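Local coordinates for protein prolyl-tRNA synthetase (Giardia lamblia ATCC 50803, PDB 3IAL) that probably catalyses the ATP-dependent attachment of L-proline to tRNA(Pro), and is seen here with prolyl-adenylate in its pocket, at residues E36-R41 with G46-R51; G290-P295 with A426-K431; I300-I305 with D330-K335; N326-T331 with I393-V398; K444-I449 with E472-K477. All coordinates share one frame; numbering follows the deposited sequence. Where two conformers were deposited one is given.

Contact 1 (E36-R41 with G46-R51)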
# COMPACT_ATOMS: atom_id res chain seq x y z
N GLU B 36 -20.47 -4.35 6.26
CA GLU B 36 -19.65 -3.19 6.60
C GLU B 36 -18.38 -3.09 5.74
O GLU B 36 -17.27 -2.94 6.24
CB GLU B 36 -19.36 -3.17 8.11
CG GLU B 36 -20.67 -3.27 8.93
CD GLU B 36 -20.53 -2.87 10.38
OE1 GLU B 36 -19.49 -3.16 10.99
OE2 GLU B 36 -21.49 -2.29 10.92
N LEU B 37 -18.58 -3.19 4.44
CA LEU B 37 -17.48 -3.19 3.48
C LEU B 37 -17.10 -1.75 3.12
O LEU B 37 -15.92 -1.40 3.07
CB LEU B 37 -17.87 -3.94 2.21
CG LEU B 37 -18.21 -5.42 2.37
CD1 LEU B 37 -18.41 -6.08 1.00
CD2 LEU B 37 -17.12 -6.13 3.17
N VAL B 38 -18.11 -0.95 2.84
CA VAL B 38 -17.96 0.44 2.46
C VAL B 38 -19.00 1.29 3.19
O VAL B 38 -19.96 0.76 3.75
CB VAL B 38 -18.15 0.65 0.94
CG1 VAL B 38 -17.12 -0.14 0.15
CG2 VAL B 38 -19.56 0.25 0.54
N ASP B 39 -18.79 2.59 3.18
CA ASP B 39 -19.80 3.51 3.64
C ASP B 39 -20.01 4.62 2.60
O ASP B 39 -19.12 5.44 2.37
CB ASP B 39 -19.43 4.09 5.00
CG ASP B 39 -20.64 4.62 5.74
OD1 ASP B 39 -21.52 5.19 5.05
OD2 ASP B 39 -20.72 4.45 6.97
N ARG B 40 -21.21 4.62 2.01
CA ARG B 40 -21.60 5.56 0.95
C ARG B 40 -22.05 6.91 1.49
O ARG B 40 -22.28 7.84 0.72
CB ARG B 40 -22.76 4.99 0.11
CG ARG B 40 -22.52 3.63 -0.50
CD ARG B 40 -23.77 3.10 -1.20
NE ARG B 40 -23.99 3.72 -2.51
CZ ARG B 40 -24.96 3.37 -3.36
NH1 ARG B 40 -25.82 2.40 -3.04
NH2 ARG B 40 -25.07 3.98 -4.53
N ARG B 41 -22.19 7.02 2.82
CA ARG B 41 -22.72 8.23 3.45
C ARG B 41 -21.70 9.38 3.58
O ARG B 41 -22.00 10.41 4.19
CB ARG B 41 -23.29 7.90 4.83
CG ARG B 41 -24.47 6.93 4.80
CD ARG B 41 -24.90 6.51 6.20
NE ARG B 41 -23.87 5.71 6.87
CZ ARG B 41 -23.96 5.24 8.11
NH1 ARG B 41 -25.04 5.48 8.85
NH2 ARG B 41 -22.97 4.52 8.62
N GLY B 46 -20.05 9.66 -5.06
CA GLY B 46 -19.12 8.71 -5.66
C GLY B 46 -17.78 8.56 -4.95
O GLY B 46 -16.87 7.93 -5.50
N CYS B 47 -17.65 9.13 -3.76
CA CYS B 47 -16.44 8.95 -2.95
C CYS B 47 -16.84 8.19 -1.70
O CYS B 47 -17.42 8.76 -0.77
CB CYS B 47 -15.82 10.30 -2.57
SG CYS B 47 -15.27 11.25 -3.98
N VAL B 48 -16.53 6.89 -1.67
CA VAL B 48 -17.01 6.04 -0.60
C VAL B 48 -15.88 5.66 0.33
O VAL B 48 -14.76 5.44 -0.10
CB VAL B 48 -17.68 4.75 -1.16
CG1 VAL B 48 -18.76 5.12 -2.17
CG2 VAL B 48 -16.65 3.85 -1.79
N VAL B 49 -16.19 5.60 1.63
CA VAL B 49 -15.25 5.14 2.62
C VAL B 49 -15.08 3.63 2.49
O VAL B 49 -16.07 2.90 2.42
CB VAL B 49 -15.72 5.47 4.06
CG1 VAL B 49 -14.73 4.91 5.11
CG2 VAL B 49 -15.90 6.98 4.23
N PHE B 50 -13.84 3.17 2.41
CA PHE B 50 -13.52 1.75 2.57
C PHE B 50 -13.41 1.46 4.07
O PHE B 50 -12.45 1.88 4.71
CB PHE B 50 -12.20 1.41 1.89
CG PHE B 50 -12.33 0.68 0.59
CD1 PHE B 50 -12.91 -0.58 0.53
CD2 PHE B 50 -11.81 1.23 -0.58
CE1 PHE B 50 -13.01 -1.28 -0.68
CE2 PHE B 50 -11.91 0.56 -1.78
CZ PHE B 50 -12.50 -0.71 -1.83
N ARG B 51 -14.39 0.74 4.63
CA ARG B 51 -14.31 0.32 6.03
C ARG B 51 -13.38 -0.89 6.18
O ARG B 51 -13.07 -1.55 5.19
CB ARG B 51 -15.72 0.02 6.56
CG ARG B 51 -16.67 1.19 6.40
CD ARG B 51 -17.99 0.91 7.06
NE ARG B 51 -17.87 0.88 8.51
CZ ARG B 51 -18.91 0.81 9.35
NH1 ARG B 51 -20.15 0.75 8.88
NH2 ARG B 51 -18.69 0.79 10.66
O HOH W 1 -20.97 0.19 6.19
O HOH W 2 -20.13 8.65 -0.68
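Between D39 and V49 the backbones are joined in both directions: D39 N gives its hydrogen to V49 O at 2.8 Å, and V49 N returns one to D39 O at 3.0 Å. A third bond, R51 N to L37 O, is more bent (136° at the hydrogen), and its donor stands above the carbonyl plane. The R51 chain runs alongside the V38 backbone. Turned at chi3 (69°), it puts NH1 within 2.9 Å of a water that in turn donates to V38 O, while the E36 carboxylate lies over one guanidinium face. That ion pair is long, E36 OE2 to R51 NH1 3.9 Å, and works through charge alone. D39 is fixed separately: OD1 takes R41 N in an Asx turn, and R41 NE and NH2 grip the two carboxylate oxygens side-on. The pairing makes a two-stranded antiparallel beta hairpin, D39 with V49 hydrogen-bonded and V38 with F50 non-hydrogen-bonded. On the face of V38 and F50, V38 CG1 packs 4.2 Å from F50 CD1. On the face of D39 and V49 lies the second subunit, where W134 of that subunit bonds D39 OD2 and makes a cation-pi contact with R51.

Contact 2 (G290-P295 with A426-K431); sequences GLVLPP and ARLKEK
V292 and L428 make the tightest approach here, and all the contacts between the two segments are apolar. V292 CG1 lies 3.5 Å from L428 CD2, closer than usual for two methyl carbons, which marks a firmly pressed pair. In V292 the touching methyl is CG1, held opposite the backbone N by a chi1 of 172°; L428 points at the loop, and its forked end gives CD2 to V292 and CD1 to P294. The second methyl, CD1, is 4.2 Å from P294 N and 4.4 Å from the ring carbon P294 CG. One leucine thus bridges a valine and a proline two residues apart on the loop, and 126 Å² of surface is buried in all. No hydrogen bond joins 290-295 to 426-431. Polar links lie around this packing: Y424, one turn earlier on the same helix, bonds L293 O through its hydroxyl, and R427 makes a salt bridge with D384. H285 also touches both P294 and L428. The contact is plain apolar packing of helix 416-438 on the irregular linker between helix 276-285 and strand 302-307, the passage from the class II core toward the anticodon-binding domain.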
# COMPACT_ATOMS: atom_id res chain seq x y z
N GLY B 290 -25.24 -13.98 2.28
CA GLY B 290 -24.28 -12.87 2.17
C GLY B 290 -23.02 -13.28 1.43
O GLY B 290 -23.10 -13.91 0.37
N LEU B 291 -21.87 -12.92 1.98
CA LEU B 291 -20.60 -13.10 1.32
C LEU B 291 -20.10 -14.53 1.43
O LEU B 291 -20.45 -15.25 2.36
CB LEU B 291 -19.52 -12.17 1.91
CG LEU B 291 -19.79 -10.66 1.87
CD1 LEU B 291 -18.68 -9.90 2.58
CD2 LEU B 291 -19.95 -10.16 0.44
N VAL B 292 -19.30 -14.92 0.45
CA VAL B 292 -18.59 -16.19 0.41
C VAL B 292 -17.21 -15.85 -0.16
O VAL B 292 -17.04 -15.72 -1.36
CB VAL B 292 -19.32 -17.20 -0.52
CG1 VAL B 292 -18.51 -18.46 -0.73
CG2 VAL B 292 -20.74 -17.52 0.03
N LEU B 293 -16.22 -15.70 0.72
CA LEU B 293 -14.93 -15.12 0.34
C LEU B 293 -13.88 -16.16 -0.04
O LEU B 293 -13.64 -17.10 0.72
CB LEU B 293 -14.37 -14.27 1.50
CG LEU B 293 -15.27 -13.13 1.98
CD1 LEU B 293 -14.66 -12.50 3.24
CD2 LEU B 293 -15.47 -12.09 0.89
N PRO B 294 -13.24 -15.99 -1.21
CA PRO B 294 -12.02 -16.75 -1.47
C PRO B 294 -10.97 -16.45 -0.39
O PRO B 294 -10.96 -15.34 0.16
CB PRO B 294 -11.57 -16.21 -2.82
CG PRO B 294 -12.79 -15.66 -3.46
CD PRO B 294 -13.60 -15.11 -2.33
N PRO B 295 -10.12 -17.45 -0.05
CA PRO B 295 -9.12 -17.29 1.01
C PRO B 295 -8.25 -16.04 0.91
O PRO B 295 -7.98 -15.40 1.94
CB PRO B 295 -8.26 -18.56 0.88
CG PRO B 295 -9.20 -19.58 0.37
CD PRO B 295 -10.19 -18.84 -0.52
N ALA B 426 -11.60 -24.65 -4.97
CA ALA B 426 -11.88 -25.43 -6.17
C ALA B 426 -13.39 -25.56 -6.44
O ALA B 426 -13.80 -25.54 -7.60
CB ALA B 426 -11.21 -26.81 -6.09
N ARG B 427 -14.20 -25.67 -5.38
CA ARG B 427 -15.67 -25.65 -5.56
C ARG B 427 -16.17 -24.26 -6.01
O ARG B 427 -17.03 -24.17 -6.89
CB ARG B 427 -16.41 -26.07 -4.29
CG ARG B 427 -16.22 -27.54 -3.91
CD ARG B 427 -17.10 -27.96 -2.74
NE ARG B 427 -16.91 -27.14 -1.54
CZ ARG B 427 -16.03 -27.37 -0.57
NH1 ARG B 427 -15.20 -28.41 -0.61
NH2 ARG B 427 -15.97 -26.55 0.47
N LEU B 428 -15.65 -23.19 -5.41
CA LEU B 428 -16.02 -21.83 -5.84
C LEU B 428 -15.67 -21.62 -7.32
O LEU B 428 -16.48 -21.08 -8.09
CB LEU B 428 -15.32 -20.77 -4.99
CG LEU B 428 -15.66 -20.63 -3.50
CD1 LEU B 428 -14.90 -19.44 -2.91
CD2 LEU B 428 -17.15 -20.49 -3.23
N LYS B 429 -14.47 -22.05 -7.70
CA LYS B 429 -13.95 -21.91 -9.06
C LYS B 429 -14.82 -22.63 -10.08
O LYS B 429 -15.21 -22.05 -11.10
CB LYS B 429 -12.52 -22.47 -9.11
CG LYS B 429 -11.66 -21.99 -10.25
CD LYS B 429 -10.23 -22.51 -10.06
CE LYS B 429 -9.34 -22.20 -11.24
NZ LYS B 429 -9.74 -22.97 -12.46
N GLU B 430 -15.11 -23.90 -9.81
CA GLU B 430 -15.94 -24.71 -10.68
C GLU B 430 -17.33 -24.09 -10.86
O GLU B 430 -17.87 -24.07 -11.96
CB GLU B 430 -16.06 -26.14 -10.11
CG GLU B 430 -16.81 -27.13 -11.00
CD GLU B 430 -16.15 -27.33 -12.37
OE1 GLU B 430 -14.96 -27.71 -12.41
OE2 GLU B 430 -16.82 -27.11 -13.40
N LYS B 431 -17.90 -23.59 -9.78
CA LYS B 431 -19.23 -22.98 -9.82
C LYS B 431 -19.19 -21.63 -10.57
O LYS B 431 -20.09 -21.34 -11.36
CB LYS B 431 -19.77 -22.83 -8.39
CG LYS B 431 -21.25 -22.46 -8.28
CD LYS B 431 -21.75 -22.65 -6.84
CE LYS B 431 -23.08 -21.94 -6.57
NZ LYS B 431 -22.90 -20.49 -6.20

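Contact 3 (I300-I305 with D330-K335); sequences IHVVII and DTLKSK
V302 and L332 mark the nearest approach of the two backbones, their CA atoms 8.9 Å apart, a spacing that leaves room for side chains and no backbone bond between strand and helix. L332 CD1 does all the touching from the helix: it sits 4.2 Å from V302 CG1 and 4.5 Å from I304 CD1. V302 and I304, two residues apart on the strand, point to the same face, where the helix lies, and the single leucine methyl meets the two of them. V302 offers CG1; I304 offers the far end of a straight chain, chi2 -177°. V340, on the neighbouring strand 340-342, touches both I304 and L332 and extends the same apolar layer. In the same turn of helix, D330 O accepts from S334 N and from S334 OG, each 2.8 Å away, the two donors arriving from opposite faces of its carbonyl plane. Strand 302-307, helix 315-334 and strand 340-342 form a beta-alpha-beta unit, and this is its helix-on-sheet packing within the anticodon-binding domain.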
# COMPACT_ATOMS: atom_id res chain seq x y z
N ILE B 300 -10.52 -13.17 7.92
CA ILE B 300 -10.41 -14.33 8.80
C ILE B 300 -10.68 -15.58 7.97
O ILE B 300 -11.79 -15.78 7.50
CB ILE B 300 -11.44 -14.24 9.95
CG1 ILE B 300 -11.04 -13.15 10.94
CG2 ILE B 300 -11.58 -15.58 10.67
CD1 ILE B 300 -12.20 -12.66 11.80
N HIS B 301 -9.66 -16.42 7.78
CA HIS B 301 -9.85 -17.69 7.07
C HIS B 301 -10.76 -18.63 7.85
O HIS B 301 -11.55 -19.37 7.27
CB HIS B 301 -8.52 -18.41 6.87
CG HIS B 301 -7.61 -17.78 5.87
ND1 HIS B 301 -6.32 -17.39 6.19
CD2 HIS B 301 -7.77 -17.49 4.56
CE1 HIS B 301 -5.74 -16.89 5.12
NE2 HIS B 301 -6.60 -16.93 4.11
N VAL B 302 -10.61 -18.62 9.17
CA VAL B 302 -11.22 -19.62 10.05
C VAL B 302 -11.70 -18.99 11.34
O VAL B 302 -10.95 -18.29 12.02
CB VAL B 302 -10.22 -20.73 10.42
CG1 VAL B 302 -10.84 -21.72 11.40
CG2 VAL B 302 -9.71 -21.44 9.18
N VAL B 303 -12.96 -19.23 11.70
CA VAL B 303 -13.45 -18.81 13.01
C VAL B 303 -13.66 -20.06 13.86
O VAL B 303 -14.37 -20.99 13.46
CB VAL B 303 -14.73 -17.97 12.92
CG1 VAL B 303 -15.85 -18.71 12.16
CG2 VAL B 303 -15.18 -17.54 14.32
N ILE B 304 -13.03 -20.10 15.03
CA ILE B 304 -13.17 -21.23 15.93
C ILE B 304 -14.14 -20.83 17.01
O ILE B 304 -13.96 -19.81 17.67
CB ILE B 304 -11.82 -21.64 16.56
CG1 ILE B 304 -10.74 -21.79 15.48
CG2 ILE B 304 -11.96 -22.95 17.30
CD1 ILE B 304 -9.39 -22.27 16.03
N ILE B 305 -15.19 -21.63 17.20
CA ILE B 305 -16.25 -21.30 18.15
C ILE B 305 -16.33 -22.34 19.26
O ILE B 305 -16.65 -23.50 19.01
CB ILE B 305 -17.61 -21.19 17.44
CG1 ILE B 305 -17.56 -20.09 16.37
CG2 ILE B 305 -18.72 -20.87 18.46
CD1 ILE B 305 -18.75 -20.09 15.42
N ASP B 330 -3.30 -21.63 17.52
CA ASP B 330 -1.86 -21.40 17.46
C ASP B 330 -1.19 -22.21 16.34
O ASP B 330 -0.33 -21.69 15.64
CB ASP B 330 -1.19 -21.69 18.81
CG ASP B 330 -1.53 -20.65 19.88
OD1 ASP B 330 -1.87 -19.50 19.52
OD2 ASP B 330 -1.45 -20.99 21.08
N THR B 331 -1.58 -23.47 16.20
CA THR B 331 -1.11 -24.31 15.09
C THR B 331 -1.51 -23.72 13.72
O THR B 331 -0.66 -23.56 12.84
CB THR B 331 -1.66 -25.74 15.22
OG1 THR B 331 -1.12 -26.34 16.41
CG2 THR B 331 -1.29 -26.60 14.02
N LEU B 332 -2.79 -23.39 13.56
CA LEU B 332 -3.27 -22.81 12.29
C LEU B 332 -2.58 -21.48 11.94
O LEU B 332 -2.31 -21.22 10.77
CB LEU B 332 -4.79 -22.62 12.32
CG LEU B 332 -5.67 -23.85 12.52
CD1 LEU B 332 -7.13 -23.46 12.36
CD2 LEU B 332 -5.30 -25.00 11.58
N LYS B 333 -2.27 -20.66 12.94
CA LYS B 333 -1.58 -19.39 12.69
C LYS B 333 -0.08 -19.57 12.46
O LYS B 333 0.46 -19.15 11.43
CB LYS B 333 -1.81 -18.40 13.85
CG LYS B 333 -3.22 -17.83 13.89
CD LYS B 333 -3.34 -16.67 14.89
CE LYS B 333 -3.30 -17.16 16.32
NZ LYS B 333 -3.66 -16.08 17.28
N SER B 334 0.58 -20.23 13.41
CA SER B 334 2.04 -20.31 13.42
C SER B 334 2.62 -21.23 12.33
O SER B 334 3.60 -20.87 11.68
CB SER B 334 2.54 -20.76 14.79
OG SER B 334 1.93 -19.98 15.81
N LYS B 335 2.00 -22.39 12.13
CA LYS B 335 2.53 -23.39 11.19
C LYS B 335 2.01 -23.22 9.75
O LYS B 335 2.70 -23.59 8.80
CB LYS B 335 2.23 -24.82 11.67
CG LYS B 335 3.11 -25.31 12.81
CD LYS B 335 4.54 -25.60 12.34
CE LYS B 335 5.30 -26.45 13.36
NZ LYS B 335 6.77 -26.27 13.25

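Contact 4 (N326-T331 with I393-V398)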
# COMPACT_ATOMS: atom_id res chain seq x y z
N ASN B 326 -7.34 -22.79 21.72
CA ASN B 326 -6.11 -22.00 21.58
C ASN B 326 -4.98 -22.77 20.90
O ASN B 326 -4.28 -22.21 20.06
CB ASN B 326 -5.64 -21.48 22.95
CG ASN B 326 -6.57 -20.41 23.53
OD1 ASN B 326 -7.17 -19.64 22.80
ND2 ASN B 326 -6.67 -20.38 24.86
N GLU B 327 -4.81 -24.04 21.25
CA GLU B 327 -3.80 -24.89 20.60
C GLU B 327 -4.10 -25.11 19.12
O GLU B 327 -3.18 -25.23 18.31
CB GLU B 327 -3.69 -26.24 21.30
CG GLU B 327 -3.17 -26.19 22.73
CD GLU B 327 -3.20 -27.55 23.40
OE1 GLU B 327 -2.84 -28.55 22.74
OE2 GLU B 327 -3.59 -27.63 24.59
N ILE B 328 -5.39 -25.21 18.78
CA ILE B 328 -5.80 -25.27 17.38
C ILE B 328 -5.48 -23.93 16.69
O ILE B 328 -4.84 -23.91 15.64
CB ILE B 328 -7.30 -25.59 17.23
CG1 ILE B 328 -7.58 -27.04 17.66
CG2 ILE B 328 -7.76 -25.39 15.80
CD1 ILE B 328 -9.04 -27.44 17.52
N ALA B 329 -5.90 -22.83 17.30
CA ALA B 329 -5.63 -21.51 16.75
C ALA B 329 -4.12 -21.27 16.53
O ALA B 329 -3.72 -20.79 15.47
CB ALA B 329 -6.22 -20.41 17.63
N ASP B 330 -3.30 -21.63 17.52
CA ASP B 330 -1.86 -21.40 17.46
C ASP B 330 -1.19 -22.21 16.34
O ASP B 330 -0.33 -21.69 15.64
CB ASP B 330 -1.19 -21.69 18.81
CG ASP B 330 -1.53 -20.65 19.88
OD1 ASP B 330 -1.87 -19.50 19.52
OD2 ASP B 330 -1.45 -20.99 21.08
N THR B 331 -1.58 -23.47 16.20
CA THR B 331 -1.11 -24.31 15.09
C THR B 331 -1.51 -23.72 13.72
O THR B 331 -0.66 -23.56 12.84
CB THR B 331 -1.66 -25.74 15.22
OG1 THR B 331 -1.12 -26.34 16.41
CG2 THR B 331 -1.29 -26.60 14.02
N ILE B 393 -13.79 -34.00 11.94
CA ILE B 393 -12.36 -34.22 11.78
C ILE B 393 -11.77 -34.37 13.17
O ILE B 393 -12.03 -33.53 14.04
CB ILE B 393 -11.66 -33.02 11.09
CG1 ILE B 393 -12.41 -32.60 9.82
CG2 ILE B 393 -10.22 -33.39 10.74
CD1 ILE B 393 -11.63 -31.61 8.95
N PRO B 394 -10.99 -35.45 13.39
CA PRO B 394 -10.28 -35.60 14.66
C PRO B 394 -9.40 -34.39 14.95
O PRO B 394 -8.83 -33.83 14.03
CB PRO B 394 -9.43 -36.86 14.43
CG PRO B 394 -10.20 -37.65 13.44
CD PRO B 394 -10.87 -36.65 12.54
N ILE B 395 -9.30 -34.01 16.22
CA ILE B 395 -8.51 -32.85 16.62
C ILE B 395 -7.04 -33.08 16.30
O ILE B 395 -6.35 -32.17 15.85
CB ILE B 395 -8.68 -32.52 18.12
CG1 ILE B 395 -10.09 -32.00 18.40
CG2 ILE B 395 -7.67 -31.45 18.57
CD1 ILE B 395 -10.35 -31.69 19.86
N THR B 396 -6.57 -34.31 16.53
CA THR B 396 -5.20 -34.71 16.20
C THR B 396 -4.88 -34.46 14.73
O THR B 396 -3.82 -33.92 14.40
CB THR B 396 -4.95 -36.19 16.54
OG1 THR B 396 -5.89 -37.00 15.83
CG2 THR B 396 -5.08 -36.45 18.04
N GLU B 397 -5.79 -34.85 13.84
CA GLU B 397 -5.63 -34.62 12.40
C GLU B 397 -5.54 -33.12 12.10
O GLU B 397 -4.66 -32.69 11.35
CB GLU B 397 -6.78 -35.25 11.62
CG GLU B 397 -6.56 -35.34 10.12
CD GLU B 397 -7.66 -36.12 9.40
OE1 GLU B 397 -8.26 -37.03 10.01
OE2 GLU B 397 -7.91 -35.82 8.21
N VAL B 398 -6.43 -32.33 12.69
CA VAL B 398 -6.42 -30.87 12.54
C VAL B 398 -5.08 -30.24 12.99
O VAL B 398 -4.63 -29.26 12.38
CB VAL B 398 -7.61 -30.22 13.29
CG1 VAL B 398 -7.44 -28.72 13.40
CG2 VAL B 398 -8.93 -30.57 12.59
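I328 meets two residues of the second segment with two different branches. Its CG2 lies 4.1 Å from V398 CG1, and CD1, at the end of the other branch, comes within 4.4 Å of I395 CG2. The contact is wholly apolar and buries 141 Å². In I328 the CG1 branch carries the chain outward, and a chi2 of -179° stretches it toward I395. The V398 side chain sets out toward helix 315-334 and presents CG1. I395 and V398 are three residues apart, so they fall on one side of the short helix that follows strand 391-394. That turn opens with V398 N bonded to P394 O at 3.1 Å, P394 being the N-cap residue. On the other side, E327 O takes T331 N and also T331 OG1, the hydroxyl 3.0 Å away and almost in line with the carbonyl bond, which ties down the threonine beside I328. M399 lies against E327, I328 and T331. Behind V398, V416 and I417 of helix 416-438 and C378 of strand 377-382 close in, so helix 395-399 is wedged between helix 315-334, the long helix and the sheet.

Contact 5 (K444-I449 with E472-K477); sequences KSFDEI and EVWDKK
The F446 ring presents its rim to K477: K477 O lies in the ring plane at the edge, 3.7 Å from F446 CZ. K477 CB is near the same ring, 4.1 Å from F446 CE1. W474 meets F446 at its own edge, where W474 CZ3 and F446 CD1 stand 4.2 Å apart, and seen from F446 that atom comes in obliquely. One face of the indole is partly covered by K477 CD, 3.5 Å above the plane and offset toward the rim. A chi1 of -168° swings the phenylalanine ring out of helix 446-455 and onto helix 472-482, while the lysine chain leads away. S445 caps the first helix: S445 OG accepts from E448 N at 3.1 Å, with 163° at the hydrogen. E448 OE1 in turn takes K444 N. L503 packs on W474. None of the touching residues is buried, so the joint lies at the surface of the C-terminal domain. F446 also touches L478 and A481 further along helix 472-482; I449, one turn on, reaches L478 and strand 459-464.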
# COMPACT_ATOMS: atom_id res chain seq x y z
N LYS B 444 -27.25 -16.75 -34.15
CA LYS B 444 -27.11 -16.77 -35.61
C LYS B 444 -27.90 -15.66 -36.30
O LYS B 444 -28.03 -15.67 -37.53
CB LYS B 444 -27.60 -18.12 -36.17
CG LYS B 444 -26.88 -19.34 -35.62
CD LYS B 444 -27.18 -20.61 -36.46
CE LYS B 444 -28.62 -21.09 -36.30
NZ LYS B 444 -29.61 -20.27 -37.09
N SER B 445 -28.41 -14.70 -35.54
CA SER B 445 -29.24 -13.63 -36.09
C SER B 445 -29.41 -12.46 -35.14
O SER B 445 -29.18 -12.58 -33.95
CB SER B 445 -30.62 -14.17 -36.46
OG SER B 445 -31.43 -14.32 -35.31
N PHE B 446 -29.83 -11.32 -35.68
CA PHE B 446 -30.15 -10.15 -34.88
C PHE B 446 -31.16 -10.50 -33.78
O PHE B 446 -30.95 -10.16 -32.61
CB PHE B 446 -30.69 -9.03 -35.76
CG PHE B 446 -30.77 -7.70 -35.08
CD1 PHE B 446 -29.66 -6.88 -34.99
CD2 PHE B 446 -31.98 -7.25 -34.55
CE1 PHE B 446 -29.74 -5.63 -34.37
CE2 PHE B 446 -32.06 -6.01 -33.93
CZ PHE B 446 -30.94 -5.20 -33.84
N ASP B 447 -32.23 -11.20 -34.16
CA ASP B 447 -33.30 -11.57 -33.23
C ASP B 447 -32.81 -12.47 -32.10
O ASP B 447 -33.21 -12.28 -30.96
CB ASP B 447 -34.45 -12.27 -33.98
CG ASP B 447 -35.27 -11.31 -34.84
OD1 ASP B 447 -35.05 -10.08 -34.77
OD2 ASP B 447 -36.14 -11.80 -35.60
N GLU B 448 -31.96 -13.44 -32.43
CA GLU B 448 -31.41 -14.34 -31.41
C GLU B 448 -30.50 -13.61 -30.41
O GLU B 448 -30.53 -13.92 -29.22
CB GLU B 448 -30.66 -15.50 -32.06
CG GLU B 448 -31.57 -16.55 -32.68
CD GLU B 448 -30.83 -17.79 -33.17
OE1 GLU B 448 -29.61 -17.91 -32.92
OE2 GLU B 448 -31.47 -18.66 -33.81
N ILE B 449 -29.71 -12.64 -30.89
CA ILE B 449 -28.89 -11.82 -30.00
C ILE B 449 -29.78 -10.99 -29.06
O ILE B 449 -29.53 -10.93 -27.85
CB ILE B 449 -27.99 -10.84 -30.77
CG1 ILE B 449 -26.96 -11.60 -31.62
CG2 ILE B 449 -27.26 -9.92 -29.81
CD1 ILE B 449 -26.21 -10.71 -32.59
N GLU B 472 -19.28 -0.51 -36.33
CA GLU B 472 -20.01 0.35 -35.40
C GLU B 472 -21.47 0.56 -35.80
O GLU B 472 -22.32 0.79 -34.94
CB GLU B 472 -19.32 1.71 -35.24
CG GLU B 472 -19.91 2.50 -34.09
CD GLU B 472 -19.19 3.79 -33.78
OE1 GLU B 472 -18.23 4.15 -34.49
OE2 GLU B 472 -19.61 4.43 -32.79
N VAL B 473 -21.77 0.49 -37.09
CA VAL B 473 -23.14 0.60 -37.60
C VAL B 473 -24.06 -0.41 -36.89
O VAL B 473 -25.17 -0.07 -36.47
CB VAL B 473 -23.18 0.42 -39.14
CG1 VAL B 473 -24.60 0.39 -39.66
CG2 VAL B 473 -22.38 1.54 -39.82
N TRP B 474 -23.57 -1.64 -36.75
CA TRP B 474 -24.28 -2.71 -36.06
C TRP B 474 -24.27 -2.56 -34.53
O TRP B 474 -25.24 -2.93 -33.87
CB TRP B 474 -23.73 -4.07 -36.49
CG TRP B 474 -24.13 -4.39 -37.90
CD1 TRP B 474 -23.37 -4.28 -39.03
CD2 TRP B 474 -25.43 -4.81 -38.33
NE1 TRP B 474 -24.11 -4.64 -40.13
CE2 TRP B 474 -25.38 -4.96 -39.73
CE3 TRP B 474 -26.64 -5.07 -37.66
CZ2 TRP B 474 -26.48 -5.38 -40.48
CZ3 TRP B 474 -27.73 -5.48 -38.41
CH2 TRP B 474 -27.65 -5.63 -39.80
N ASP B 475 -23.21 -1.98 -33.98
CA ASP B 475 -23.19 -1.65 -32.55
C ASP B 475 -24.37 -0.72 -32.22
O ASP B 475 -25.10 -0.95 -31.25
CB ASP B 475 -21.85 -1.00 -32.18
CG ASP B 475 -21.67 -0.81 -30.68
OD1 ASP B 475 -21.98 -1.72 -29.87
OD2 ASP B 475 -21.20 0.28 -30.31
N LYS B 476 -24.58 0.30 -33.04
CA LYS B 476 -25.69 1.23 -32.84
C LYS B 476 -27.08 0.57 -32.97
O LYS B 476 -27.96 0.82 -32.15
CB LYS B 476 -25.58 2.42 -33.79
CG LYS B 476 -24.38 3.33 -33.49
CD LYS B 476 -24.29 4.46 -34.50
CE LYS B 476 -23.04 5.31 -34.28
NZ LYS B 476 -23.13 6.60 -35.03
N LYS B 477 -27.27 -0.28 -33.97
CA LYS B 477 -28.56 -0.98 -34.12
C LYS B 477 -28.87 -1.85 -32.90
O LYS B 477 -30.01 -1.90 -32.44
CB LYS B 477 -28.60 -1.83 -35.39
CG LYS B 477 -28.61 -1.03 -36.68
CD LYS B 477 -28.45 -1.95 -37.88
CE LYS B 477 -28.51 -1.16 -39.18
NZ LYS B 477 -29.87 -0.63 -39.45

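In the fold
Contacts 3 and 4 lie closest together, with centres 9 Å apart: they share D330 and T331 on helix 315-334, both reach the five-stranded sheet of the anticodon-binding domain, and I304 CD1 of contact 3 packs 3.5 Å from I328 CG2 of contact 4. Both are nested in the chain between the segments of contact 2, which touches contact 3 through P295 and H301. Contact 1 comes first along the chain and also touches contact 2, L37 meeting L291, so a run of packing leads from the dimer-facing hairpin to the anticodon-binding part. Contact 5, last in sequence and in the C-terminal domain, stands apart, its centre 53 Å from that of contact 3 on the opposite side of the chain's centre.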